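Local coordinates for protein deferrochelatase (Vibrio cholerae, PDB 5DE0) that binds heme b and probably works as a dye-decolorizing (DyP-type) peroxidase, using the heme iron to oxidise substrates, at residues Thr22-Arg27 with Gln123-Val128; Val60-Gly65 with Val96-His101; Phe179-Pro184 with Arg279-Val284. All coordinates share one frame; numbering follows the deposited sequence.

In the fold
Strand 18-26 comes first in the chain, and its outer partner 125-134 much later. Contact 2 closes earliest, when strand 98-104 returns antiparallel to strand 57-62. Contact 1 closes next, as strand 125-134 comes back to strand 18-26 after 95 intervening residues, a loop that contains the whole of contact 2. The two touch, since strands 18-26 and 98-104 are neighbours in one sheet, and a Lys25-Asp97 salt bridge joins them. Contact 3 follows in series, pairing strands 172-181 and 281-291 in the second four-stranded sheet, beside the heme. Both sheets have strand order 2-3-1-4, the ferredoxin-like pattern, one in each half of the chain.

Contact 1 (Thr22-Arg27 with Gln123-Val128); sequences TLLKVR and QDIEIV
Ile125 is the main bump: its CG1 lies beside the backbone N (chi1 -70°) and a second bend (chi2 -60°) swings CD1 across to strand 18-26. There Ile125 CD1 drops into a hollow between Leu24 and Val26, 3.6 Å from Leu24 CD1 and 3.7 Å from Val26 CG2, with Lys25 O as the floor. Leu24 answers by tucking CG between its own backbone N and carbonyl carbon, the crowded position, so that CD1 joins CB against Ile125 CG2. Farther along, Thr22 CG2 and Ile127 CG2 cross obliquely at 3.9 Å. The backbones pair antiparallel at the edge of the ferredoxin-like N-terminal sheet, where helix 30-38 packs Val33 against Val26 and Ile125. Lys25 and Glu126 form the hydrogen-bonded pair, with Lys25 N to Glu126 O at 2.7 Å and nearly straight (167°). Where the chain turns a corner at Val128, its CG2 packs against Lys25 CB, and the Lys25 chain bends away at chi2 to carry NZ to Asp95 and Asp97. Arg27 folds back at chi2, laying its guanidinium over Lys25 CG. Arg27 NE stays 4.1 Å from Glu126 OE1, beyond a salt bridge, while Arg27 N binds Asp124 O.

Contact 2 (Val60-Gly65 with Val96-His101); sequences VAFSKG and VDVLIH
Ser63, at the point where strand 57-62 gives way to helix 64-67, reaches across to the chain just before strand 98-104. Ser63 CB already lies against a carbonyl, 3.3 Å from Val96 O, with Asp97 O a little farther off. From CB, chi1 of 68° sets OG between the backbone N and the carbonyl carbon, the crowded position. There Ser63 OG gives its proton to Val96 O at 2.9 Å, in the carbonyl plane and on a lone pair. Ser63 is the N-cap residue of helix 64-67, and its OG also accepts a weak hydrogen bond from Phe66 N. The backbone N of Ser63 binds Asp97 O at 2.9 Å from above the carbonyl plane, so main chain and side chain grip successive carbonyls. Asp97 and Val98 both face Leu24 on the next strand, a classic beta bulge, and Asp97 OD2, beside the Lys25 bridge, takes Val26 N. Beyond it the pairing is regular antiparallel: Ala61 and Leu99 exchange two nearly straight bonds, Leu99 N to Ala61 O being 2.8 Å. Phe62 and Val98 run side by side, Phe62 CD2 to Val98 CG2 3.7 Å. Phe62, Val98 and Ile100 lie under Leu37 of helix 30-38, whereas on the face of Ala61 and Leu99, Ala61 meets Phe289 of strand 281-291, which Val96 also touches.

Contact 3 (Phe179-Pro184 with Arg279-Val284); sequences FVHNLP and RFTKAV. With HEM (protoporphyrin IX containing Fe), chain F.
With chi1 -79° in Phe179 and -72° in His181, both set CG anti to the carbonyl carbon and send their rings from one face of strand 172-181 to the heme; across the ladder, Thr281 (chi1 -173°) turns OG1 anti to its N and toward them. The strands pair antiparallel at the edge of the ferredoxin-like C-terminal sheet, in the heme pocket of the DyP fold. Val180 and Lys282 exchange two backbone bonds, and Asn182 N reaches Phe280 O almost straight, where Asn182, the N-cap residue of helix 183-188, makes a weak bond from OD1 to Ala185 N. The Phe179 ring is sandwiched: Ala283 CB makes a CH-pi contact over one face, 4.1 Å from the centroid, and the heme methyl CMC lies over the opposite face. At the ring tip, Phe179 CZ touches heme vinyl carbon CBB at 3.3 Å. Thr281 OG1 meets the His181 ring at its edge, His181 ND1 to Thr281 OG1 2.8 Å, a hydrogen bond in which either could be the donor. At the other ring nitrogen, NE2 is hydrogen-bonded to Asp141 OD2, so the imidazole is fixed from two sides. His181 NE2 also lies 3.2 Å from heme vinyl carbon CBC.

Contact 1 (Thr22-Arg27 with Gln123-Val128)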
# COMPACT_ATOMS: atom_id res chain seq x y z
N THR B 22 0.97 11.35 -6.10
CA THR B 22 -0.45 11.67 -6.24
C THR B 22 -0.71 12.61 -7.42
O THR B 22 -0.13 13.69 -7.52
CB THR B 22 -0.99 12.32 -4.95
OG1 THR B 22 -0.81 11.42 -3.86
CG2 THR B 22 -2.47 12.64 -5.10
N LEU B 23 -1.59 12.17 -8.32
CA LEU B 23 -2.05 13.01 -9.42
C LEU B 23 -3.49 13.45 -9.14
O LEU B 23 -4.36 12.61 -8.89
CB LEU B 23 -1.97 12.26 -10.75
CG LEU B 23 -0.60 11.72 -11.17
CD1 LEU B 23 -0.66 11.11 -12.56
CD2 LEU B 23 0.45 12.81 -11.11
N LEU B 24 -3.74 14.75 -9.18
CA LEU B 24 -5.08 15.26 -8.89
C LEU B 24 -5.52 16.35 -9.86
O LEU B 24 -4.70 16.98 -10.52
CB LEU B 24 -5.15 15.77 -7.45
CG LEU B 24 -4.23 16.92 -7.02
CD1 LEU B 24 -4.92 18.27 -7.16
CD2 LEU B 24 -3.74 16.71 -5.59
N LYS B 25 -6.83 16.54 -9.95
CA LYS B 25 -7.42 17.56 -10.80
C LYS B 25 -8.13 18.59 -9.94
O LYS B 25 -8.80 18.23 -8.96
CB LYS B 25 -8.39 16.93 -11.80
CG LYS B 25 -8.90 17.87 -12.87
CD LYS B 25 -7.89 18.06 -13.99
CE LYS B 25 -8.40 19.02 -15.05
NZ LYS B 25 -7.40 19.27 -16.12
N VAL B 26 -7.99 19.87 -10.28
CA VAL B 26 -8.61 20.93 -9.51
C VAL B 26 -9.95 21.33 -10.11
O VAL B 26 -10.01 21.89 -11.21
CB VAL B 26 -7.69 22.17 -9.43
CG1 VAL B 26 -8.30 23.22 -8.51
CG2 VAL B 26 -6.31 21.76 -8.94
N ARG B 27 -11.03 21.05 -9.39
CA ARG B 27 -12.38 21.26 -9.91
C ARG B 27 -12.97 22.62 -9.54
O ARG B 27 -13.62 23.27 -10.35
CB ARG B 27 -13.30 20.14 -9.43
CG ARG B 27 -13.04 18.80 -10.10
CD ARG B 27 -13.01 18.95 -11.61
NE ARG B 27 -12.72 17.69 -12.29
CZ ARG B 27 -12.56 17.57 -13.60
NH1 ARG B 27 -12.66 18.63 -14.39
NH2 ARG B 27 -12.30 16.38 -14.13
N GLN B 123 -13.32 18.49 -1.28
CA GLN B 123 -14.46 18.64 -2.19
C GLN B 123 -14.11 19.49 -3.40
O GLN B 123 -14.87 19.56 -4.37
CB GLN B 123 -15.65 19.24 -1.45
CG GLN B 123 -16.16 18.39 -0.30
CD GLN B 123 -16.65 17.03 -0.74
OE1 GLN B 123 -16.05 16.01 -0.43
NE2 GLN B 123 -17.76 17.02 -1.48
N ASP B 124 -12.95 20.15 -3.34
CA ASP B 124 -12.50 21.02 -4.42
C ASP B 124 -11.62 20.25 -5.40
O ASP B 124 -11.25 20.76 -6.45
CB ASP B 124 -11.72 22.21 -3.85
CG ASP B 124 -12.45 22.90 -2.71
OD1 ASP B 124 -13.69 22.98 -2.76
OD2 ASP B 124 -11.77 23.35 -1.76
N ILE B 125 -11.31 19.01 -5.04
CA ILE B 125 -10.28 18.22 -5.73
C ILE B 125 -10.78 16.83 -6.10
O ILE B 125 -11.54 16.21 -5.35
CB ILE B 125 -9.02 18.10 -4.84
CG1 ILE B 125 -8.32 19.45 -4.73
CG2 ILE B 125 -8.05 17.06 -5.38
CD1 ILE B 125 -7.88 19.99 -6.06
N GLU B 126 -10.35 16.34 -7.26
CA GLU B 126 -10.51 14.93 -7.59
C GLU B 126 -9.15 14.28 -7.80
O GLU B 126 -8.41 14.67 -8.70
CB GLU B 126 -11.38 14.75 -8.82
CG GLU B 126 -11.47 13.31 -9.29
CD GLU B 126 -12.46 13.12 -10.43
OE1 GLU B 126 -13.32 14.00 -10.62
OE2 GLU B 126 -12.35 12.11 -11.15
N ILE B 127 -8.83 13.30 -6.97
CA ILE B 127 -7.57 12.58 -7.09
C ILE B 127 -7.64 11.55 -8.22
O ILE B 127 -8.30 10.52 -8.10
CB ILE B 127 -7.20 11.87 -5.77
CG1 ILE B 127 -7.10 12.88 -4.63
CG2 ILE B 127 -5.90 11.09 -5.93
CD1 ILE B 127 -6.71 12.27 -3.30
N VAL B 128 -6.97 11.85 -9.33
CA VAL B 128 -7.00 10.99 -10.51
C VAL B 128 -6.25 9.69 -10.28
O VAL B 128 -6.67 8.62 -10.73
CB VAL B 128 -6.40 11.72 -11.74
CG1 VAL B 128 -6.49 10.84 -12.98
CG2 VAL B 128 -7.11 13.04 -11.96

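Contact 2 (Val60-Gly65 with Val96-His101)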
# COMPACT_ATOMS: atom_id res chain seq x y z
N VAL B 60 5.95 19.68 -5.01
CA VAL B 60 4.68 19.99 -5.65
C VAL B 60 4.91 20.52 -7.06
O VAL B 60 5.67 21.47 -7.25
CB VAL B 60 3.86 21.01 -4.84
CG1 VAL B 60 2.53 21.27 -5.52
CG2 VAL B 60 3.66 20.52 -3.42
N ALA B 61 4.25 19.92 -8.04
CA ALA B 61 4.45 20.29 -9.44
C ALA B 61 3.12 20.51 -10.16
O ALA B 61 2.10 19.91 -9.81
CB ALA B 61 5.27 19.24 -10.15
N PHE B 62 3.14 21.36 -11.17
CA PHE B 62 1.92 21.72 -11.90
C PHE B 62 2.06 21.44 -13.39
O PHE B 62 3.14 21.61 -13.96
CB PHE B 62 1.58 23.19 -11.68
CG PHE B 62 1.49 23.58 -10.23
CD1 PHE B 62 2.60 24.12 -9.58
CD2 PHE B 62 0.31 23.43 -9.52
CE1 PHE B 62 2.52 24.48 -8.24
CE2 PHE B 62 0.23 23.79 -8.19
CZ PHE B 62 1.33 24.32 -7.55
N SER B 63 0.96 21.02 -14.02
CA SER B 63 0.97 20.72 -15.45
C SER B 63 0.91 21.99 -16.29
O SER B 63 0.69 23.08 -15.77
CB SER B 63 -0.20 19.81 -15.81
OG SER B 63 -1.44 20.48 -15.66
N LYS B 64 1.11 21.83 -17.60
CA LYS B 64 1.05 22.94 -18.54
C LYS B 64 -0.32 23.61 -18.52
O LYS B 64 -0.42 24.84 -18.50
CB LYS B 64 1.38 22.45 -19.95
CG LYS B 64 1.02 23.45 -21.05
CD LYS B 64 1.89 24.70 -20.98
CE LYS B 64 1.62 25.62 -22.16
NZ LYS B 64 2.52 26.81 -22.14
N GLY B 65 -1.37 22.79 -18.52
CA GLY B 65 -2.73 23.30 -18.53
C GLY B 65 -3.09 24.10 -17.29
O GLY B 65 -3.76 25.13 -17.39
N VAL B 96 -4.56 15.86 -15.82
CA VAL B 96 -4.13 16.11 -14.44
C VAL B 96 -3.54 17.51 -14.30
O VAL B 96 -2.84 17.99 -15.19
CB VAL B 96 -3.11 15.05 -13.98
CG1 VAL B 96 -1.99 14.91 -15.00
CG2 VAL B 96 -2.55 15.37 -12.60
N ASP B 97 -3.84 18.17 -13.18
CA ASP B 97 -3.36 19.53 -12.93
C ASP B 97 -2.15 19.57 -12.00
O ASP B 97 -1.25 20.39 -12.18
CB ASP B 97 -4.47 20.39 -12.33
CG ASP B 97 -5.63 20.60 -13.29
OD1 ASP B 97 -5.40 20.58 -14.52
OD2 ASP B 97 -6.77 20.80 -12.81
N VAL B 98 -2.13 18.70 -11.00
CA VAL B 98 -1.14 18.79 -9.93
C VAL B 98 -0.52 17.44 -9.57
O VAL B 98 -1.21 16.42 -9.50
CB VAL B 98 -1.77 19.40 -8.64
CG1 VAL B 98 -0.77 19.40 -7.49
CG2 VAL B 98 -2.28 20.81 -8.91
N LEU B 99 0.79 17.45 -9.36
CA LEU B 99 1.50 16.29 -8.84
C LEU B 99 2.01 16.56 -7.43
O LEU B 99 2.64 17.59 -7.17
CB LEU B 99 2.67 15.90 -9.76
CG LEU B 99 3.73 14.95 -9.19
CD1 LEU B 99 3.13 13.61 -8.81
CD2 LEU B 99 4.88 14.77 -10.18
N ILE B 100 1.73 15.64 -6.51
CA ILE B 100 2.29 15.70 -5.17
C ILE B 100 3.22 14.51 -4.96
O ILE B 100 2.77 13.36 -4.91
CB ILE B 100 1.19 15.68 -4.08
CG1 ILE B 100 0.26 16.89 -4.24
CG2 ILE B 100 1.82 15.67 -2.69
CD1 ILE B 100 -0.84 16.96 -3.21
N HIS B 101 4.52 14.78 -4.85
CA HIS B 101 5.51 13.72 -4.70
C HIS B 101 6.21 13.78 -3.35
O HIS B 101 6.84 14.79 -3.00
CB HIS B 101 6.54 13.81 -5.83
CG HIS B 101 7.73 12.92 -5.65
ND1 HIS B 101 9.01 13.31 -5.98
CD2 HIS B 101 7.83 11.66 -5.16
CE1 HIS B 101 9.85 12.33 -5.71
NE2 HIS B 101 9.16 11.31 -5.21

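Contact 3 (Phe179-Pro184 with Arg279-Val284)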
# COMPACT_ATOMS: atom_id res chain seq x y z
N PHE B 179 3.28 2.22 -14.65
CA PHE B 179 3.36 1.02 -15.46
C PHE B 179 2.73 -0.19 -14.77
O PHE B 179 2.88 -0.38 -13.57
CB PHE B 179 4.81 0.71 -15.82
CG PHE B 179 5.34 1.54 -16.95
CD1 PHE B 179 5.98 2.74 -16.70
CD2 PHE B 179 5.18 1.12 -18.26
CE1 PHE B 179 6.46 3.51 -17.74
CE2 PHE B 179 5.66 1.89 -19.31
CZ PHE B 179 6.30 3.08 -19.05
N VAL B 180 2.01 -0.99 -15.55
CA VAL B 180 1.44 -2.24 -15.06
C VAL B 180 2.17 -3.41 -15.70
O VAL B 180 2.23 -3.52 -16.93
CB VAL B 180 -0.07 -2.33 -15.35
CG1 VAL B 180 -0.64 -3.63 -14.79
CG2 VAL B 180 -0.80 -1.13 -14.78
N HIS B 181 2.71 -4.29 -14.87
CA HIS B 181 3.57 -5.38 -15.34
C HIS B 181 2.80 -6.66 -15.66
O HIS B 181 1.80 -6.98 -15.02
CB HIS B 181 4.66 -5.68 -14.31
CG HIS B 181 5.72 -4.64 -14.23
ND1 HIS B 181 5.69 -3.48 -14.98
CD2 HIS B 181 6.86 -4.57 -13.49
CE1 HIS B 181 6.76 -2.75 -14.70
NE2 HIS B 181 7.48 -3.39 -13.80
N ASN B 182 3.28 -7.38 -16.67
CA ASN B 182 2.81 -8.72 -16.96
C ASN B 182 3.87 -9.72 -16.52
O ASN B 182 4.65 -10.21 -17.34
CB ASN B 182 2.50 -8.88 -18.45
CG ASN B 182 1.77 -10.18 -18.77
OD1 ASN B 182 1.81 -11.14 -18.01
ND2 ASN B 182 1.09 -10.21 -19.92
N LEU B 183 3.90 -10.01 -15.23
CA LEU B 183 4.93 -10.88 -14.65
C LEU B 183 4.97 -12.32 -15.20
O LEU B 183 6.06 -12.85 -15.41
CB LEU B 183 4.78 -10.91 -13.13
CG LEU B 183 5.08 -9.60 -12.41
CD1 LEU B 183 5.07 -9.79 -10.91
CD2 LEU B 183 6.41 -9.02 -12.87
N PRO B 184 3.80 -12.96 -15.42
CA PRO B 184 3.88 -14.31 -15.98
C PRO B 184 4.54 -14.37 -17.36
O PRO B 184 5.35 -15.27 -17.60
CB PRO B 184 2.41 -14.74 -16.08
CG PRO B 184 1.73 -13.96 -15.01
CD PRO B 184 2.42 -12.63 -15.01
N ARG B 279 7.11 -4.96 -23.99
CA ARG B 279 6.41 -6.19 -24.31
C ARG B 279 5.81 -6.80 -23.05
O ARG B 279 4.89 -7.61 -23.11
CB ARG B 279 7.35 -7.20 -24.97
CG ARG B 279 7.76 -6.86 -26.38
CD ARG B 279 8.90 -7.75 -26.83
NE ARG B 279 8.59 -9.17 -26.65
CZ ARG B 279 9.50 -10.14 -26.64
NH1 ARG B 279 10.78 -9.85 -26.81
NH2 ARG B 279 9.12 -11.40 -26.46
N PHE B 280 6.33 -6.38 -21.90
CA PHE B 280 5.98 -7.00 -20.63
C PHE B 280 5.44 -6.00 -19.62
O PHE B 280 5.19 -6.34 -18.46
CB PHE B 280 7.19 -7.73 -20.06
CG PHE B 280 7.85 -8.67 -21.03
CD1 PHE B 280 7.39 -9.96 -21.19
CD2 PHE B 280 8.93 -8.25 -21.79
CE1 PHE B 280 7.99 -10.83 -22.08
CE2 PHE B 280 9.53 -9.11 -22.69
CZ PHE B 280 9.06 -10.40 -22.84
N THR B 281 5.27 -4.75 -20.05
CA THR B 281 4.68 -3.73 -19.20
C THR B 281 3.97 -2.68 -20.05
O THR B 281 4.30 -2.49 -21.22
CB THR B 281 5.73 -3.04 -18.31
OG1 THR B 281 5.08 -2.15 -17.39
CG2 THR B 281 6.73 -2.25 -19.15
N LYS B 282 2.98 -2.02 -19.47
CA LYS B 282 2.20 -1.01 -20.18
C LYS B 282 1.95 0.21 -19.30
O LYS B 282 1.61 0.09 -18.13
CB LYS B 282 0.86 -1.60 -20.64
CG LYS B 282 0.98 -2.75 -21.63
CD LYS B 282 -0.38 -3.30 -22.00
CE LYS B 282 -0.26 -4.42 -23.02
NZ LYS B 282 -1.59 -4.97 -23.40
N ALA B 283 2.13 1.40 -19.89
CA ALA B 283 1.84 2.64 -19.18
C ALA B 283 0.33 2.86 -19.11
O ALA B 283 -0.37 2.72 -20.11
CB ALA B 283 2.53 3.81 -19.87
N VAL B 284 -0.16 3.22 -17.93
CA VAL B 284 -1.59 3.44 -17.73
C VAL B 284 -1.86 4.93 -17.47
O VAL B 284 -2.99 5.40 -17.62
CB VAL B 284 -2.14 2.59 -16.57
CG1 VAL B 284 -1.76 3.18 -15.23
CG2 VAL B 284 -3.66 2.45 -16.69
CHA HEM F . 17.83 2.42 -16.81
CHB HEM F . 14.92 5.98 -18.35
CHC HEM F . 11.04 3.07 -17.85
CHD HEM F . 13.85 -0.12 -15.52
C1A HEM F . 17.38 3.64 -17.28
C2A HEM F . 18.20 4.79 -17.58
C3A HEM F . 17.40 5.78 -18.01
C4A HEM F . 16.04 5.27 -17.98
CMA HEM F . 17.82 7.19 -18.44
CAA HEM F . 19.74 4.87 -17.45
CBA HEM F . 20.36 4.75 -18.84
CGA HEM F . 21.86 4.66 -18.73
O1A HEM F . 22.36 3.55 -18.41
O2A HEM F . 22.54 5.69 -18.96
C1B HEM F . 13.64 5.47 -18.43
C2B HEM F . 12.52 6.13 -19.07
C3B HEM F . 11.44 5.35 -18.94
C4B HEM F . 11.84 4.15 -18.21
CMB HEM F . 12.55 7.50 -19.78
CAB HEM F . 10.06 5.73 -19.50
CBB HEM F . 8.98 4.97 -19.32
C1C HEM F . 11.45 1.96 -17.14
C2C HEM F . 10.61 0.87 -16.69
C3C HEM F . 11.39 -0.01 -16.04
C4C HEM F . 12.75 0.50 -16.08
CMC HEM F . 9.08 0.80 -16.93
CAC HEM F . 11.04 -1.36 -15.35
CBC HEM F . 9.84 -1.94 -15.39
C1D HEM F . 15.18 0.19 -15.75
C2D HEM F . 16.29 -0.70 -15.50
C3D HEM F . 17.54 0.10 -15.90
C4D HEM F . 17.05 1.38 -16.35
CMD HEM F . 16.25 -2.14 -14.95
CAD HEM F . 19.01 -0.38 -15.84
CBD HEM F . 19.61 -0.10 -14.47
CGD HEM F . 19.68 1.39 -14.23
O1D HEM F . 18.77 1.92 -13.54
O2D HEM F . 20.64 2.03 -14.72
NA HEM F . 16.07 3.97 -17.53
NB HEM F . 13.19 4.27 -17.92
NC HEM F . 12.75 1.70 -16.75
ND HEM F . 15.66 1.39 -16.25
FE HEM F . 14.44 2.78 -17.18